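Bradavidin 2 (Bradyrhizobium japonicum, PDB 4GGT) probably binds biotin, as an avidin-family protein whose single chain folds into an antiparallel beta barrel. Local coordinates at residues S14-R20 with D109-W115; A46-Y52 with V67-C72; T61-F65 with R77-I82. All coordinates share one frame. Residue numbers count along the deposited sequence, not the author numbering.

Contact 1: residues S14-R20 with D109-W115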
loop_
_atom_site.group_PDB
_atom_site.type_symbol
_atom_site.label_atom_id
_atom_site.label_comp_id
_atom_site.label_asym_id
_atom_site.label_seq_id
_atom_site.Cartn_x
_atom_site.Cartn_y
_atom_site.Cartn_z
ATOM N N SER A 14 12.704 -3.548 3.943
ATOM C CA SER A 14 12.867 -2.177 3.521
ATOM C C SER A 14 11.672 -1.423 4.021
ATOM O O SER A 14 10.694 -2.031 4.466
ATOM C CB SER A 14 12.992 -2.076 1.996
ATOM O OG SER A 14 11.874 -2.633 1.341
ATOM N N TYR A 15 11.768 -0.106 3.978
ATOM C CA TYR A 15 10.739 0.741 4.550
ATOM C C TYR A 15 10.538 1.950 3.630
ATOM O O TYR A 15 11.510 2.612 3.247
ATOM C CB TYR A 15 11.174 1.143 5.949
ATOM C CG TYR A 15 10.284 2.121 6.655
ATOM C CD1 TYR A 15 9.029 1.745 7.109
ATOM C CD2 TYR A 15 10.713 3.409 6.898
ATOM C CE1 TYR A 15 8.208 2.644 7.785
ATOM C CE2 TYR A 15 9.911 4.312 7.569
ATOM C CZ TYR A 15 8.660 3.917 8.011
ATOM O OH TYR A 15 7.876 4.830 8.674
ATOM N N TRP A 16 9.276 2.211 3.273
ATOM C CA TRP A 16 8.923 3.206 2.274
ATOM C C TRP A 16 7.779 4.071 2.784
ATOM O O TRP A 16 6.920 3.604 3.550
ATOM C CB TRP A 16 8.465 2.535 0.976
ATOM C CG TRP A 16 9.398 1.461 0.397
ATOM C CD1 TRP A 16 9.693 0.255 0.936
ATOM C CD2 TRP A 16 10.098 1.526 -0.859
ATOM N NE1 TRP A 16 10.553 -0.450 0.106
ATOM C CE2 TRP A 16 10.821 0.317 -0.998
ATOM C CE3 TRP A 16 10.194 2.496 -1.870
ATOM C CZ2 TRP A 16 11.631 0.051 -2.104
ATOM C CZ3 TRP A 16 10.989 2.229 -2.980
ATOM C CH2 TRP A 16 11.694 1.018 -3.091
ATOM N N LYS A 17 7.753 5.324 2.351
ATOM C CA LYS A 17 6.654 6.235 2.690
ATOM C C LYS A 17 6.181 6.983 1.468
ATOM O O LYS A 17 6.990 7.319 0.611
ATOM C CB LYS A 17 7.078 7.245 3.762
ATOM C CG LYS A 17 7.322 6.581 5.127
ATOM C CD LYS A 17 7.865 7.544 6.181
ATOM C CE LYS A 17 6.980 8.741 6.372
ATOM N NZ LYS A 17 7.430 9.553 7.559
ATOM N N ASN A 18 4.876 7.270 1.390
ATOM C CA ASN A 18 4.359 8.045 0.257
ATOM C C ASN A 18 4.240 9.499 0.690
ATOM O O ASN A 18 4.551 9.813 1.829
ATOM C CB ASN A 18 3.039 7.462 -0.298
ATOM C CG ASN A 18 1.877 7.550 0.684
ATOM O OD1 ASN A 18 1.983 8.205 1.706
ATOM N ND2 ASN A 18 0.761 6.851 0.380
ATOM N N GLU A 19 3.796 10.363 -0.215
ATOM C CA GLU A 19 3.803 11.795 0.050
ATOM C C GLU A 19 2.789 12.194 1.123
ATOM O O GLU A 19 2.953 13.246 1.751
ATOM C CB GLU A 19 3.663 12.619 -1.264
ATOM C CG GLU A 19 2.565 12.132 -2.237
ATOM C CD GLU A 19 3.024 11.023 -3.214
ATOM O OE1 GLU A 19 3.651 11.332 -4.279
ATOM O OE2 GLU A 19 2.698 9.850 -2.935
ATOM N N ARG A 20 1.788 11.339 1.377
ATOM C CA ARG A 20 0.781 11.565 2.432
ATOM C C ARG A 20 1.248 11.053 3.815
ATOM O O ARG A 20 0.521 11.200 4.806
ATOM C CB ARG A 20 -0.550 10.861 2.077
ATOM C CG ARG A 20 -1.026 11.003 0.627
ATOM C CD ARG A 20 -2.191 10.053 0.328
ATOM N NE ARG A 20 -2.122 9.472 -1.017
ATOM C CZ ARG A 20 -2.772 9.922 -2.095
ATOM N NH1 ARG A 20 -3.577 10.988 -2.032
ATOM N NH2 ARG A 20 -2.614 9.299 -3.253
ATOM N N ASP A 109 0.391 7.342 -6.230
ATOM C CA ASP A 109 1.280 7.563 -5.081
ATOM C C ASP A 109 2.681 7.303 -5.556
ATOM O O ASP A 109 2.906 6.416 -6.381
ATOM C CB ASP A 109 1.024 6.540 -3.972
ATOM C CG ASP A 109 -0.026 6.970 -2.966
ATOM O OD1 ASP A 109 -0.155 8.189 -2.703
ATOM O OD2 ASP A 109 -0.659 6.058 -2.364
ATOM N N ILE A 110 3.640 8.026 -4.991
ATOM C CA ILE A 110 5.046 7.579 -5.132
ATOM C C ILE A 110 5.564 7.274 -3.730
ATOM O O ILE A 110 5.574 8.155 -2.850
ATOM C CB ILE A 110 5.951 8.635 -5.846
ATOM C CG1 ILE A 110 5.334 9.062 -7.181
ATOM C CG2 ILE A 110 7.391 8.094 -5.990
ATOM C CD1 ILE A 110 6.120 10.206 -7.909
ATOM N N PHE A 111 5.980 6.035 -3.516
ATOM C CA PHE A 111 6.618 5.654 -2.268
ATOM C C PHE A 111 8.110 5.849 -2.478
ATOM O O PHE A 111 8.641 5.495 -3.523
ATOM C CB PHE A 111 6.337 4.196 -1.954
ATOM C CG PHE A 111 4.911 3.944 -1.584
ATOM C CD1 PHE A 111 3.941 3.790 -2.574
ATOM C CD2 PHE A 111 4.530 3.910 -0.239
ATOM C CE1 PHE A 111 2.581 3.587 -2.236
ATOM C CE2 PHE A 111 3.181 3.692 0.139
ATOM C CZ PHE A 111 2.204 3.512 -0.872
ATOM N N THR A 112 8.758 6.401 -1.470
ATOM C CA THR A 112 10.198 6.620 -1.514
ATOM C C THR A 112 10.813 5.786 -0.421
ATOM O O THR A 112 10.286 5.742 0.699
ATOM C CB THR A 112 10.487 8.105 -1.266
ATOM O OG1 THR A 112 9.985 8.840 -2.385
ATOM C CG2 THR A 112 11.989 8.356 -1.181
ATOM N N ARG A 113 11.900 5.084 -0.754
ATOM C CA ARG A 113 12.576 4.270 0.239
ATOM C C ARG A 113 13.255 5.126 1.317
ATOM O O ARG A 113 13.974 6.099 1.025
ATOM C CB ARG A 113 13.494 3.199 -0.398
ATOM C CG ARG A 113 14.501 2.618 0.608
ATOM C CD ARG A 113 14.573 1.112 0.697
ATOM N NE ARG A 113 15.560 0.555 -0.183
ATOM C CZ ARG A 113 16.433 -0.422 0.106
ATOM N NH1 ARG A 113 16.540 -1.006 1.304
ATOM N NH2 ARG A 113 17.248 -0.800 -0.851
ATOM N N VAL A 114 12.970 4.776 2.573
ATOM C CA VAL A 114 13.534 5.442 3.741
ATOM C C VAL A 114 14.724 4.668 4.298
ATOM O O VAL A 114 15.783 5.257 4.577
ATOM C CB VAL A 114 12.464 5.659 4.841
ATOM C CG1 VAL A 114 13.077 6.351 6.047
ATOM C CG2 VAL A 114 11.322 6.498 4.271
ATOM N N TRP A 115 14.554 3.360 4.453
ATOM C CA TRP A 115 15.674 2.468 4.734
ATOM C C TRP A 115 15.520 1.108 4.058
ATOM O O TRP A 115 16.433 0.283 4.071
ATOM C CB TRP A 115 15.973 2.339 6.236
ATOM C CG TRP A 115 14.858 1.900 7.143
ATOM C CD1 TRP A 115 14.120 2.692 7.961
ATOM C CD2 TRP A 115 14.390 0.563 7.345
ATOM N NE1 TRP A 115 13.210 1.933 8.668
ATOM C CE2 TRP A 115 13.356 0.622 8.308
ATOM C CE3 TRP A 115 14.744 -0.677 6.811
ATOM C CZ2 TRP A 115 12.663 -0.514 8.734
ATOM C CZ3 TRP A 115 14.054 -1.813 7.238
ATOM C CH2 TRP A 115 13.033 -1.722 8.196
ATOM O OXT TRP A 115 14.476 0.778 3.457
#
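An up-and-down barrel closes when its first and last strands pair, as strand 14-17 and segment 109-113 do here, with an antiparallel register centred on two bridges. Lys17 and Thr112 form the hydrogen-bonded pair (Lys17 N to Thr112 O 3.1 Å, Thr112 N to Lys17 O 2.9 Å); Trp16 and Arg113 are the non-hydrogen-bonded pair, their CA atoms 4.3 Å apart. The rotamers show how each side chain is used. With Trp16 chi1 in m, Arg113 CB stands over the face of the Trp16 six-membered ring, 3.6 Å from its centroid, a CH-pi contact, while Trp16 NE1 donates a hydrogen bond to Ser14 OG (p) at 2.8 Å; that hydroxyl is also hydrogen-bonded to Pro11 O. Tyr15, in t, sets its CB over the Trp115 indole, 3.4 Å from the five-membered ring centroid, and packs CD2 against Val114 CB at 3.5 Å. At the other end Asn18, in p, lays CB over the Phe111 ring, 3.9 Å from its centroid, and makes a weak hydrogen bond from ND2 to Asp109 OD2 at 3.2 Å; its OD1 accepts from Ser22 N. Arg20 curls back into a salt bridge, NH2 to Asp109 OD1 2.8 Å, and Glu19 OE2 accepts from Ile110 N at 2.9 Å. Such a first-to-last seam closes the eight-stranded avidin barrel; Asn18 and Asp109, at one end, belong to the biotin site, empty in this chain.

Contact 2: residues A46-Y52 with V67-C72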
loop_
_atom_site.group_PDB
_atom_site.type_symbol
_atom_site.label_atom_id
_atom_site.label_comp_id
_atom_site.label_asym_id
_atom_site.label_seq_id
_atom_site.Cartn_x
_atom_site.Cartn_y
_atom_site.Cartn_z
ATOM N N ALA A 46 -10.860 6.350 10.047
ATOM C CA ALA A 46 -11.039 5.564 11.267
ATOM C C ALA A 46 -10.031 4.428 11.480
ATOM O O ALA A 46 -9.922 3.876 12.581
ATOM C CB ALA A 46 -12.513 5.073 11.393
ATOM N N CYS A 47 -9.264 4.103 10.432
ATOM C CA CYS A 47 -8.292 3.014 10.500
ATOM C C CYS A 47 -6.873 3.538 10.394
ATOM O O CYS A 47 -5.929 2.755 10.295
ATOM C CB CYS A 47 -8.510 1.977 9.384
ATOM S SG CYS A 47 -9.962 0.968 9.676
ATOM N N GLN A 48 -6.715 4.854 10.457
ATOM C CA GLN A 48 -5.372 5.404 10.482
ATOM C C GLN A 48 -4.644 4.934 11.727
ATOM O O GLN A 48 -5.248 4.722 12.783
ATOM C CB GLN A 48 -5.418 6.928 10.402
ATOM C CG GLN A 48 -5.910 7.636 11.670
ATOM C CD GLN A 48 -4.793 8.066 12.616
ATOM O OE1 GLN A 48 -4.947 8.024 13.852
ATOM N NE2 GLN A 48 -3.671 8.489 12.054
ATOM N N GLY A 49 -3.338 4.753 11.609
ATOM C CA GLY A 49 -2.525 4.400 12.745
ATOM C C GLY A 49 -2.569 2.936 13.104
ATOM O O GLY A 49 -1.937 2.514 14.064
ATOM N N ILE A 50 -3.342 2.144 12.377
ATOM C CA ILE A 50 -3.308 0.740 12.694
ATOM C C ILE A 50 -2.609 -0.004 11.552
ATOM O O ILE A 50 -2.869 0.285 10.369
ATOM C CB ILE A 50 -4.676 0.135 13.165
ATOM C CG1 ILE A 50 -5.354 -0.664 12.117
ATOM C CG2 ILE A 50 -5.557 1.095 13.984
ATOM C CD1 ILE A 50 -5.165 -2.073 12.425
ATOM N N PRO A 51 -1.669 -0.889 11.915
ATOM C CA PRO A 51 -0.920 -1.647 10.898
ATOM C C PRO A 51 -1.754 -2.787 10.323
ATOM O O PRO A 51 -2.411 -3.515 11.073
ATOM C CB PRO A 51 0.293 -2.159 11.675
ATOM C CG PRO A 51 -0.251 -2.408 13.068
ATOM C CD PRO A 51 -1.214 -1.217 13.284
ATOM N N TYR A 52 -1.780 -2.878 8.992
ATOM C CA TYR A 52 -2.466 -3.964 8.291
ATOM C C TYR A 52 -1.512 -4.713 7.403
ATOM O O TYR A 52 -0.534 -4.133 6.912
ATOM C CB TYR A 52 -3.589 -3.422 7.443
ATOM C CG TYR A 52 -4.746 -2.890 8.245
ATOM C CD1 TYR A 52 -4.957 -1.515 8.359
ATOM C CD2 TYR A 52 -5.616 -3.763 8.908
ATOM C CE1 TYR A 52 -6.003 -1.023 9.066
ATOM C CE2 TYR A 52 -6.679 -3.277 9.653
ATOM C CZ TYR A 52 -6.865 -1.904 9.717
ATOM O OH TYR A 52 -7.909 -1.402 10.456
ATOM N N VAL A 67 -3.968 -3.785 0.511
ATOM C CA VAL A 67 -4.131 -3.672 1.936
ATOM C C VAL A 67 -5.634 -3.577 2.255
ATOM O O VAL A 67 -6.346 -2.800 1.634
ATOM C CB VAL A 67 -3.432 -2.420 2.483
ATOM C CG1 VAL A 67 -3.706 -2.254 3.982
ATOM C CG2 VAL A 67 -1.900 -2.521 2.201
ATOM N N THR A 68 -6.097 -4.365 3.219
ATOM C CA THR A 68 -7.516 -4.304 3.636
ATOM C C THR A 68 -7.597 -3.653 5.017
ATOM O O THR A 68 -6.978 -4.119 5.993
ATOM C CB THR A 68 -8.145 -5.718 3.591
ATOM O OG1 THR A 68 -8.156 -6.129 2.232
ATOM C CG2 THR A 68 -9.600 -5.676 4.119
ATOM N N PHE A 69 -8.268 -2.504 5.076
ATOM C CA PHE A 69 -8.397 -1.765 6.334
ATOM C C PHE A 69 -9.668 -2.320 6.981
ATOM O O PHE A 69 -10.786 -1.861 6.696
ATOM C CB PHE A 69 -8.500 -0.254 6.096
ATOM C CG PHE A 69 -7.331 0.306 5.316
ATOM C CD1 PHE A 69 -7.411 0.419 3.934
ATOM C CD2 PHE A 69 -6.151 0.639 5.973
ATOM C CE1 PHE A 69 -6.308 0.918 3.197
ATOM C CE2 PHE A 69 -5.036 1.129 5.267
ATOM C CZ PHE A 69 -5.120 1.272 3.896
ATOM N N ALA A 70 -9.486 -3.356 7.784
ATOM C CA ALA A 70 -10.596 -4.272 8.094
ATOM C C ALA A 70 -11.737 -3.584 8.814
ATOM O O ALA A 70 -12.920 -3.822 8.474
ATOM C CB ALA A 70 -10.098 -5.466 8.882
ATOM N N GLN A 71 -11.401 -2.721 9.767
ATOM C CA GLN A 71 -12.436 -2.095 10.608
ATOM C C GLN A 71 -13.229 -1.017 9.856
ATOM O O GLN A 71 -14.281 -0.573 10.318
ATOM C CB GLN A 71 -11.817 -1.549 11.910
ATOM C CG GLN A 71 -11.373 -2.637 12.914
ATOM C CD GLN A 71 -10.250 -3.532 12.404
ATOM O OE1 GLN A 71 -10.346 -4.769 12.465
ATOM N NE2 GLN A 71 -9.190 -2.923 11.877
ATOM N N CYS A 72 -12.734 -0.634 8.679
ATOM C CA CYS A 72 -13.298 0.417 7.840
ATOM C C CYS A 72 -13.977 -0.088 6.558
ATOM O O CYS A 72 -14.393 0.715 5.726
ATOM C CB CYS A 72 -12.186 1.418 7.481
ATOM S SG CYS A 72 -11.518 2.211 8.998
#
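Tyr52 lays its ring across the backbone of strand 67-69 where that strand ends: Phe69 CA stands over one face, 3.8 Å from the ring centroid and close to its normal, a CH-pi contact, and Thr68 O lies over the ring 3.2 Å from Tyr52 CD2. The m rotamer carries the ring along the partner segment, so that Tyr52 CB meets Val67 CG1 at 3.7 Å, CD1 meets Phe69 CD2 at 3.4 Å, and the hydroxyl arrives beside Gln71, with Tyr52 OH and Gln71 NE2 2.4 Å apart. Phe69 and Tyr52 have nearly perpendicular planes, but their rings meet obliquely. The backbones are too far apart here for clear hydrogen bonds between the segments, the CA atoms of Tyr52 and Val67 being 6.6 Å apart; the segments are instead joined by side chains and one covalent link. That link is the disulfide between Cys47 SG and Cys72 SG, 2.1 Å, with both cysteines in m and chi3 at 111°. Cys47 opens a type II turn to Ile50, in which Gly49 has positive phi, whereas Cys72 ends a 3-10 segment, Cys72 N hydrogen-bonded to Phe69 O at 3.0 Å. Phe69 also packs edge-to-face on Phe45. The disulfide ties the loop at Cys47 to the 3-10 turn at Cys72, beyond the paired part of the hairpin 51-59/62-69; in this avidin barrel it joins the biotin-site residue Ala46 to the turn leading to Ser74, another residue of that site.

Contact 3: residues T61-F65 with R77-I82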
loop_
_atom_site.group_PDB
_atom_site.type_symbol
_atom_site.label_atom_id
_atom_site.label_comp_id
_atom_site.label_asym_id
_atom_site.label_seq_id
_atom_site.Cartn_x
_atom_site.Cartn_y
_atom_site.Cartn_z
ATOM N N THR A 61 8.250 -7.307 -14.327
ATOM C CA THR A 61 7.370 -6.276 -14.914
ATOM C C THR A 61 6.936 -5.190 -13.904
ATOM O O THR A 61 6.387 -4.144 -14.301
ATOM C CB THR A 61 6.115 -6.962 -15.557
ATOM O OG1 THR A 61 6.525 -7.753 -16.688
ATOM C CG2 THR A 61 5.050 -5.954 -15.999
ATOM N N GLY A 62 7.185 -5.414 -12.612
ATOM C CA GLY A 62 6.705 -4.474 -11.592
ATOM C C GLY A 62 6.140 -5.168 -10.374
ATOM O O GLY A 62 6.558 -6.276 -10.034
ATOM N N LEU A 63 5.206 -4.505 -9.699
ATOM C CA LEU A 63 4.636 -5.065 -8.479
ATOM C C LEU A 63 3.213 -4.593 -8.248
ATOM O O LEU A 63 2.787 -3.579 -8.800
ATOM C CB LEU A 63 5.516 -4.700 -7.264
ATOM C CG LEU A 63 5.309 -3.384 -6.482
ATOM C CD1 LEU A 63 6.095 -3.442 -5.143
ATOM C CD2 LEU A 63 5.708 -2.155 -7.265
ATOM N N TYR A 64 2.472 -5.343 -7.432
ATOM C CA TYR A 64 1.203 -4.832 -6.922
ATOM C C TYR A 64 1.068 -5.291 -5.491
ATOM O O TYR A 64 1.635 -6.322 -5.113
ATOM C CB TYR A 64 -0.010 -5.284 -7.745
ATOM C CG TYR A 64 -0.497 -6.708 -7.524
ATOM C CD1 TYR A 64 -0.061 -7.760 -8.337
ATOM C CD2 TYR A 64 -1.421 -6.999 -6.499
ATOM C CE1 TYR A 64 -0.555 -9.090 -8.125
ATOM C CE2 TYR A 64 -1.904 -8.286 -6.281
ATOM C CZ TYR A 64 -1.459 -9.327 -7.090
ATOM O OH TYR A 64 -1.959 -10.600 -6.857
ATOM N N PHE A 65 0.363 -4.499 -4.691
ATOM C CA PHE A 65 0.023 -4.991 -3.337
ATOM C C PHE A 65 -1.333 -4.466 -2.922
ATOM O O PHE A 65 -1.822 -3.467 -3.478
ATOM C CB PHE A 65 1.112 -4.692 -2.320
ATOM C CG PHE A 65 1.455 -3.223 -2.214
ATOM C CD1 PHE A 65 2.385 -2.658 -3.091
ATOM C CD2 PHE A 65 0.814 -2.413 -1.317
ATOM C CE1 PHE A 65 2.681 -1.334 -3.023
ATOM C CE2 PHE A 65 1.143 -1.067 -1.238
ATOM C CZ PHE A 65 2.037 -0.536 -2.102
ATOM N N ARG A 77 -5.719 -1.310 -3.681
ATOM C CA ARG A 77 -4.737 -2.076 -4.424
ATOM C C ARG A 77 -3.846 -1.069 -5.105
ATOM O O ARG A 77 -4.364 -0.200 -5.852
ATOM C CB ARG A 77 -5.412 -2.940 -5.476
ATOM C CG ARG A 77 -4.407 -3.863 -6.217
ATOM C CD ARG A 77 -3.774 -3.174 -7.446
ATOM N NE ARG A 77 -4.612 -3.138 -8.654
ATOM C CZ ARG A 77 -5.146 -2.052 -9.207
ATOM N NH1 ARG A 77 -5.062 -0.824 -8.657
ATOM N NH2 ARG A 77 -5.837 -2.203 -10.315
ATOM N N TRP A 78 -2.534 -1.253 -4.930
ATOM C CA TRP A 78 -1.546 -0.414 -5.635
ATOM C C TRP A 78 -0.873 -1.289 -6.695
ATOM O O TRP A 78 -0.586 -2.468 -6.453
ATOM C CB TRP A 78 -0.465 0.042 -4.663
ATOM C CG TRP A 78 -0.827 1.127 -3.692
ATOM C CD1 TRP A 78 -0.519 2.449 -3.795
ATOM C CD2 TRP A 78 -1.480 0.953 -2.428
ATOM N NE1 TRP A 78 -0.975 3.146 -2.689
ATOM C CE2 TRP A 78 -1.573 2.248 -1.827
ATOM C CE3 TRP A 78 -2.007 -0.157 -1.748
ATOM C CZ2 TRP A 78 -2.174 2.449 -0.572
ATOM C CZ3 TRP A 78 -2.612 0.026 -0.507
ATOM C CH2 TRP A 78 -2.692 1.344 0.076
ATOM N N VAL A 79 -0.617 -0.710 -7.872
ATOM C CA VAL A 79 0.129 -1.387 -8.896
ATOM C C VAL A 79 1.181 -0.370 -9.399
ATOM O O VAL A 79 0.890 0.825 -9.503
ATOM C CB VAL A 79 -0.784 -1.961 -10.023
ATOM C CG1 VAL A 79 -1.806 -0.908 -10.516
ATOM C CG2 VAL A 79 0.062 -2.556 -11.142
ATOM N N GLY A 80 2.398 -0.832 -9.614
ATOM C CA GLY A 80 3.474 0.075 -10.015
ATOM C C GLY A 80 4.764 -0.638 -10.334
ATOM O O GLY A 80 4.776 -1.798 -10.782
ATOM N N THR A 81 5.858 0.048 -10.066
ATOM C CA THR A 81 7.180 -0.471 -10.429
ATOM C C THR A 81 8.178 0.079 -9.447
ATOM O O THR A 81 7.853 0.976 -8.669
ATOM C CB THR A 81 7.614 -0.062 -11.882
ATOM O OG1 THR A 81 7.690 1.364 -11.970
ATOM C CG2 THR A 81 6.628 -0.543 -12.905
ATOM N N ILE A 82 9.383 -0.482 -9.460
ATOM C CA ILE A 82 10.455 -0.007 -8.612
ATOM C C ILE A 82 11.579 0.514 -9.490
ATOM O O ILE A 82 12.050 -0.199 -10.381
ATOM C CB ILE A 82 10.990 -1.121 -7.673
ATOM C CG1 ILE A 82 9.869 -1.652 -6.777
ATOM C CG2 ILE A 82 12.085 -0.582 -6.791
ATOM C CD1 ILE A 82 9.983 -3.110 -6.490
#
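In regular antiparallel pairing every second residue spends both its backbone polar atoms on the partner strand, and strands 62-65 and 77-80, running at 175°, illustrate it cleanly. Leu63 and Gly80 exchange two hydrogen bonds, Leu63 N to Gly80 O and Gly80 N to Leu63 O, both 2.9 Å; Phe65 and Trp78 repeat the exchange, Phe65 N to Trp78 O at 2.9 Å and Trp78 N to Phe65 O at 2.7 Å. Between them Tyr64 and Val79 form a non-hydrogen-bonded pair, CA atoms 4.1 Å apart, whose backbones pair outward instead, Tyr64 with Ser57 and Val79 with Ser90. The carbonyls also draw CA-H contacts, the shortest from Tyr64 CA to Trp78 O at 3.0 Å. Gly62 admits no side chain: a CB would collide with Gly80 O. On the Leu63 and Phe65 face, Phe65 CE2 touches Trp78 CE3 at 3.3 Å, the near-parallel rings slid apart with centroids 4.8 Å from one another, while Trp78 CB lies over the Phe65 ring; Leu63 CD1 meets Ile82 CD1 at 4.1 Å. Trp78 NE1, though buried, is satisfied by Asp109 OD2. Tyr64 and Val79 occupy the opposite, exposed face. The hairpin is flanked by strand 51-59 beyond 62-65 and strand 86-95 beyond 77-80, with Trp78 directed inward against Phe38, Trp91 and Phe111 from other strands of the barrel.

All three contacts belong to one barrel, and each mixes buried with exposed residues, yet their chemistry follows their place. Contact 1 joins sequence-distant ends by combining backbone pairing with charged and aromatic side chains; contact 3, between consecutive strands, relies chiefly on regular backbone bonds, with aromatic packing inward; contact 2, where paired strands diverge, is held by a disulfide and a tyrosine, without clear hydrogen bonds between the segments. Contacts 2 and 3 share strand 62-69 but lie on opposite sides of the chain's centre, touching through Val67 CG2 and Trp78 CZ3 at 3.8 Å. Contacts 1 and 3 meet in the interior through Asp109 OD2 and Trp78 NE1, 2.9 Å apart, and Phe111 packing against Trp78 and Phe65.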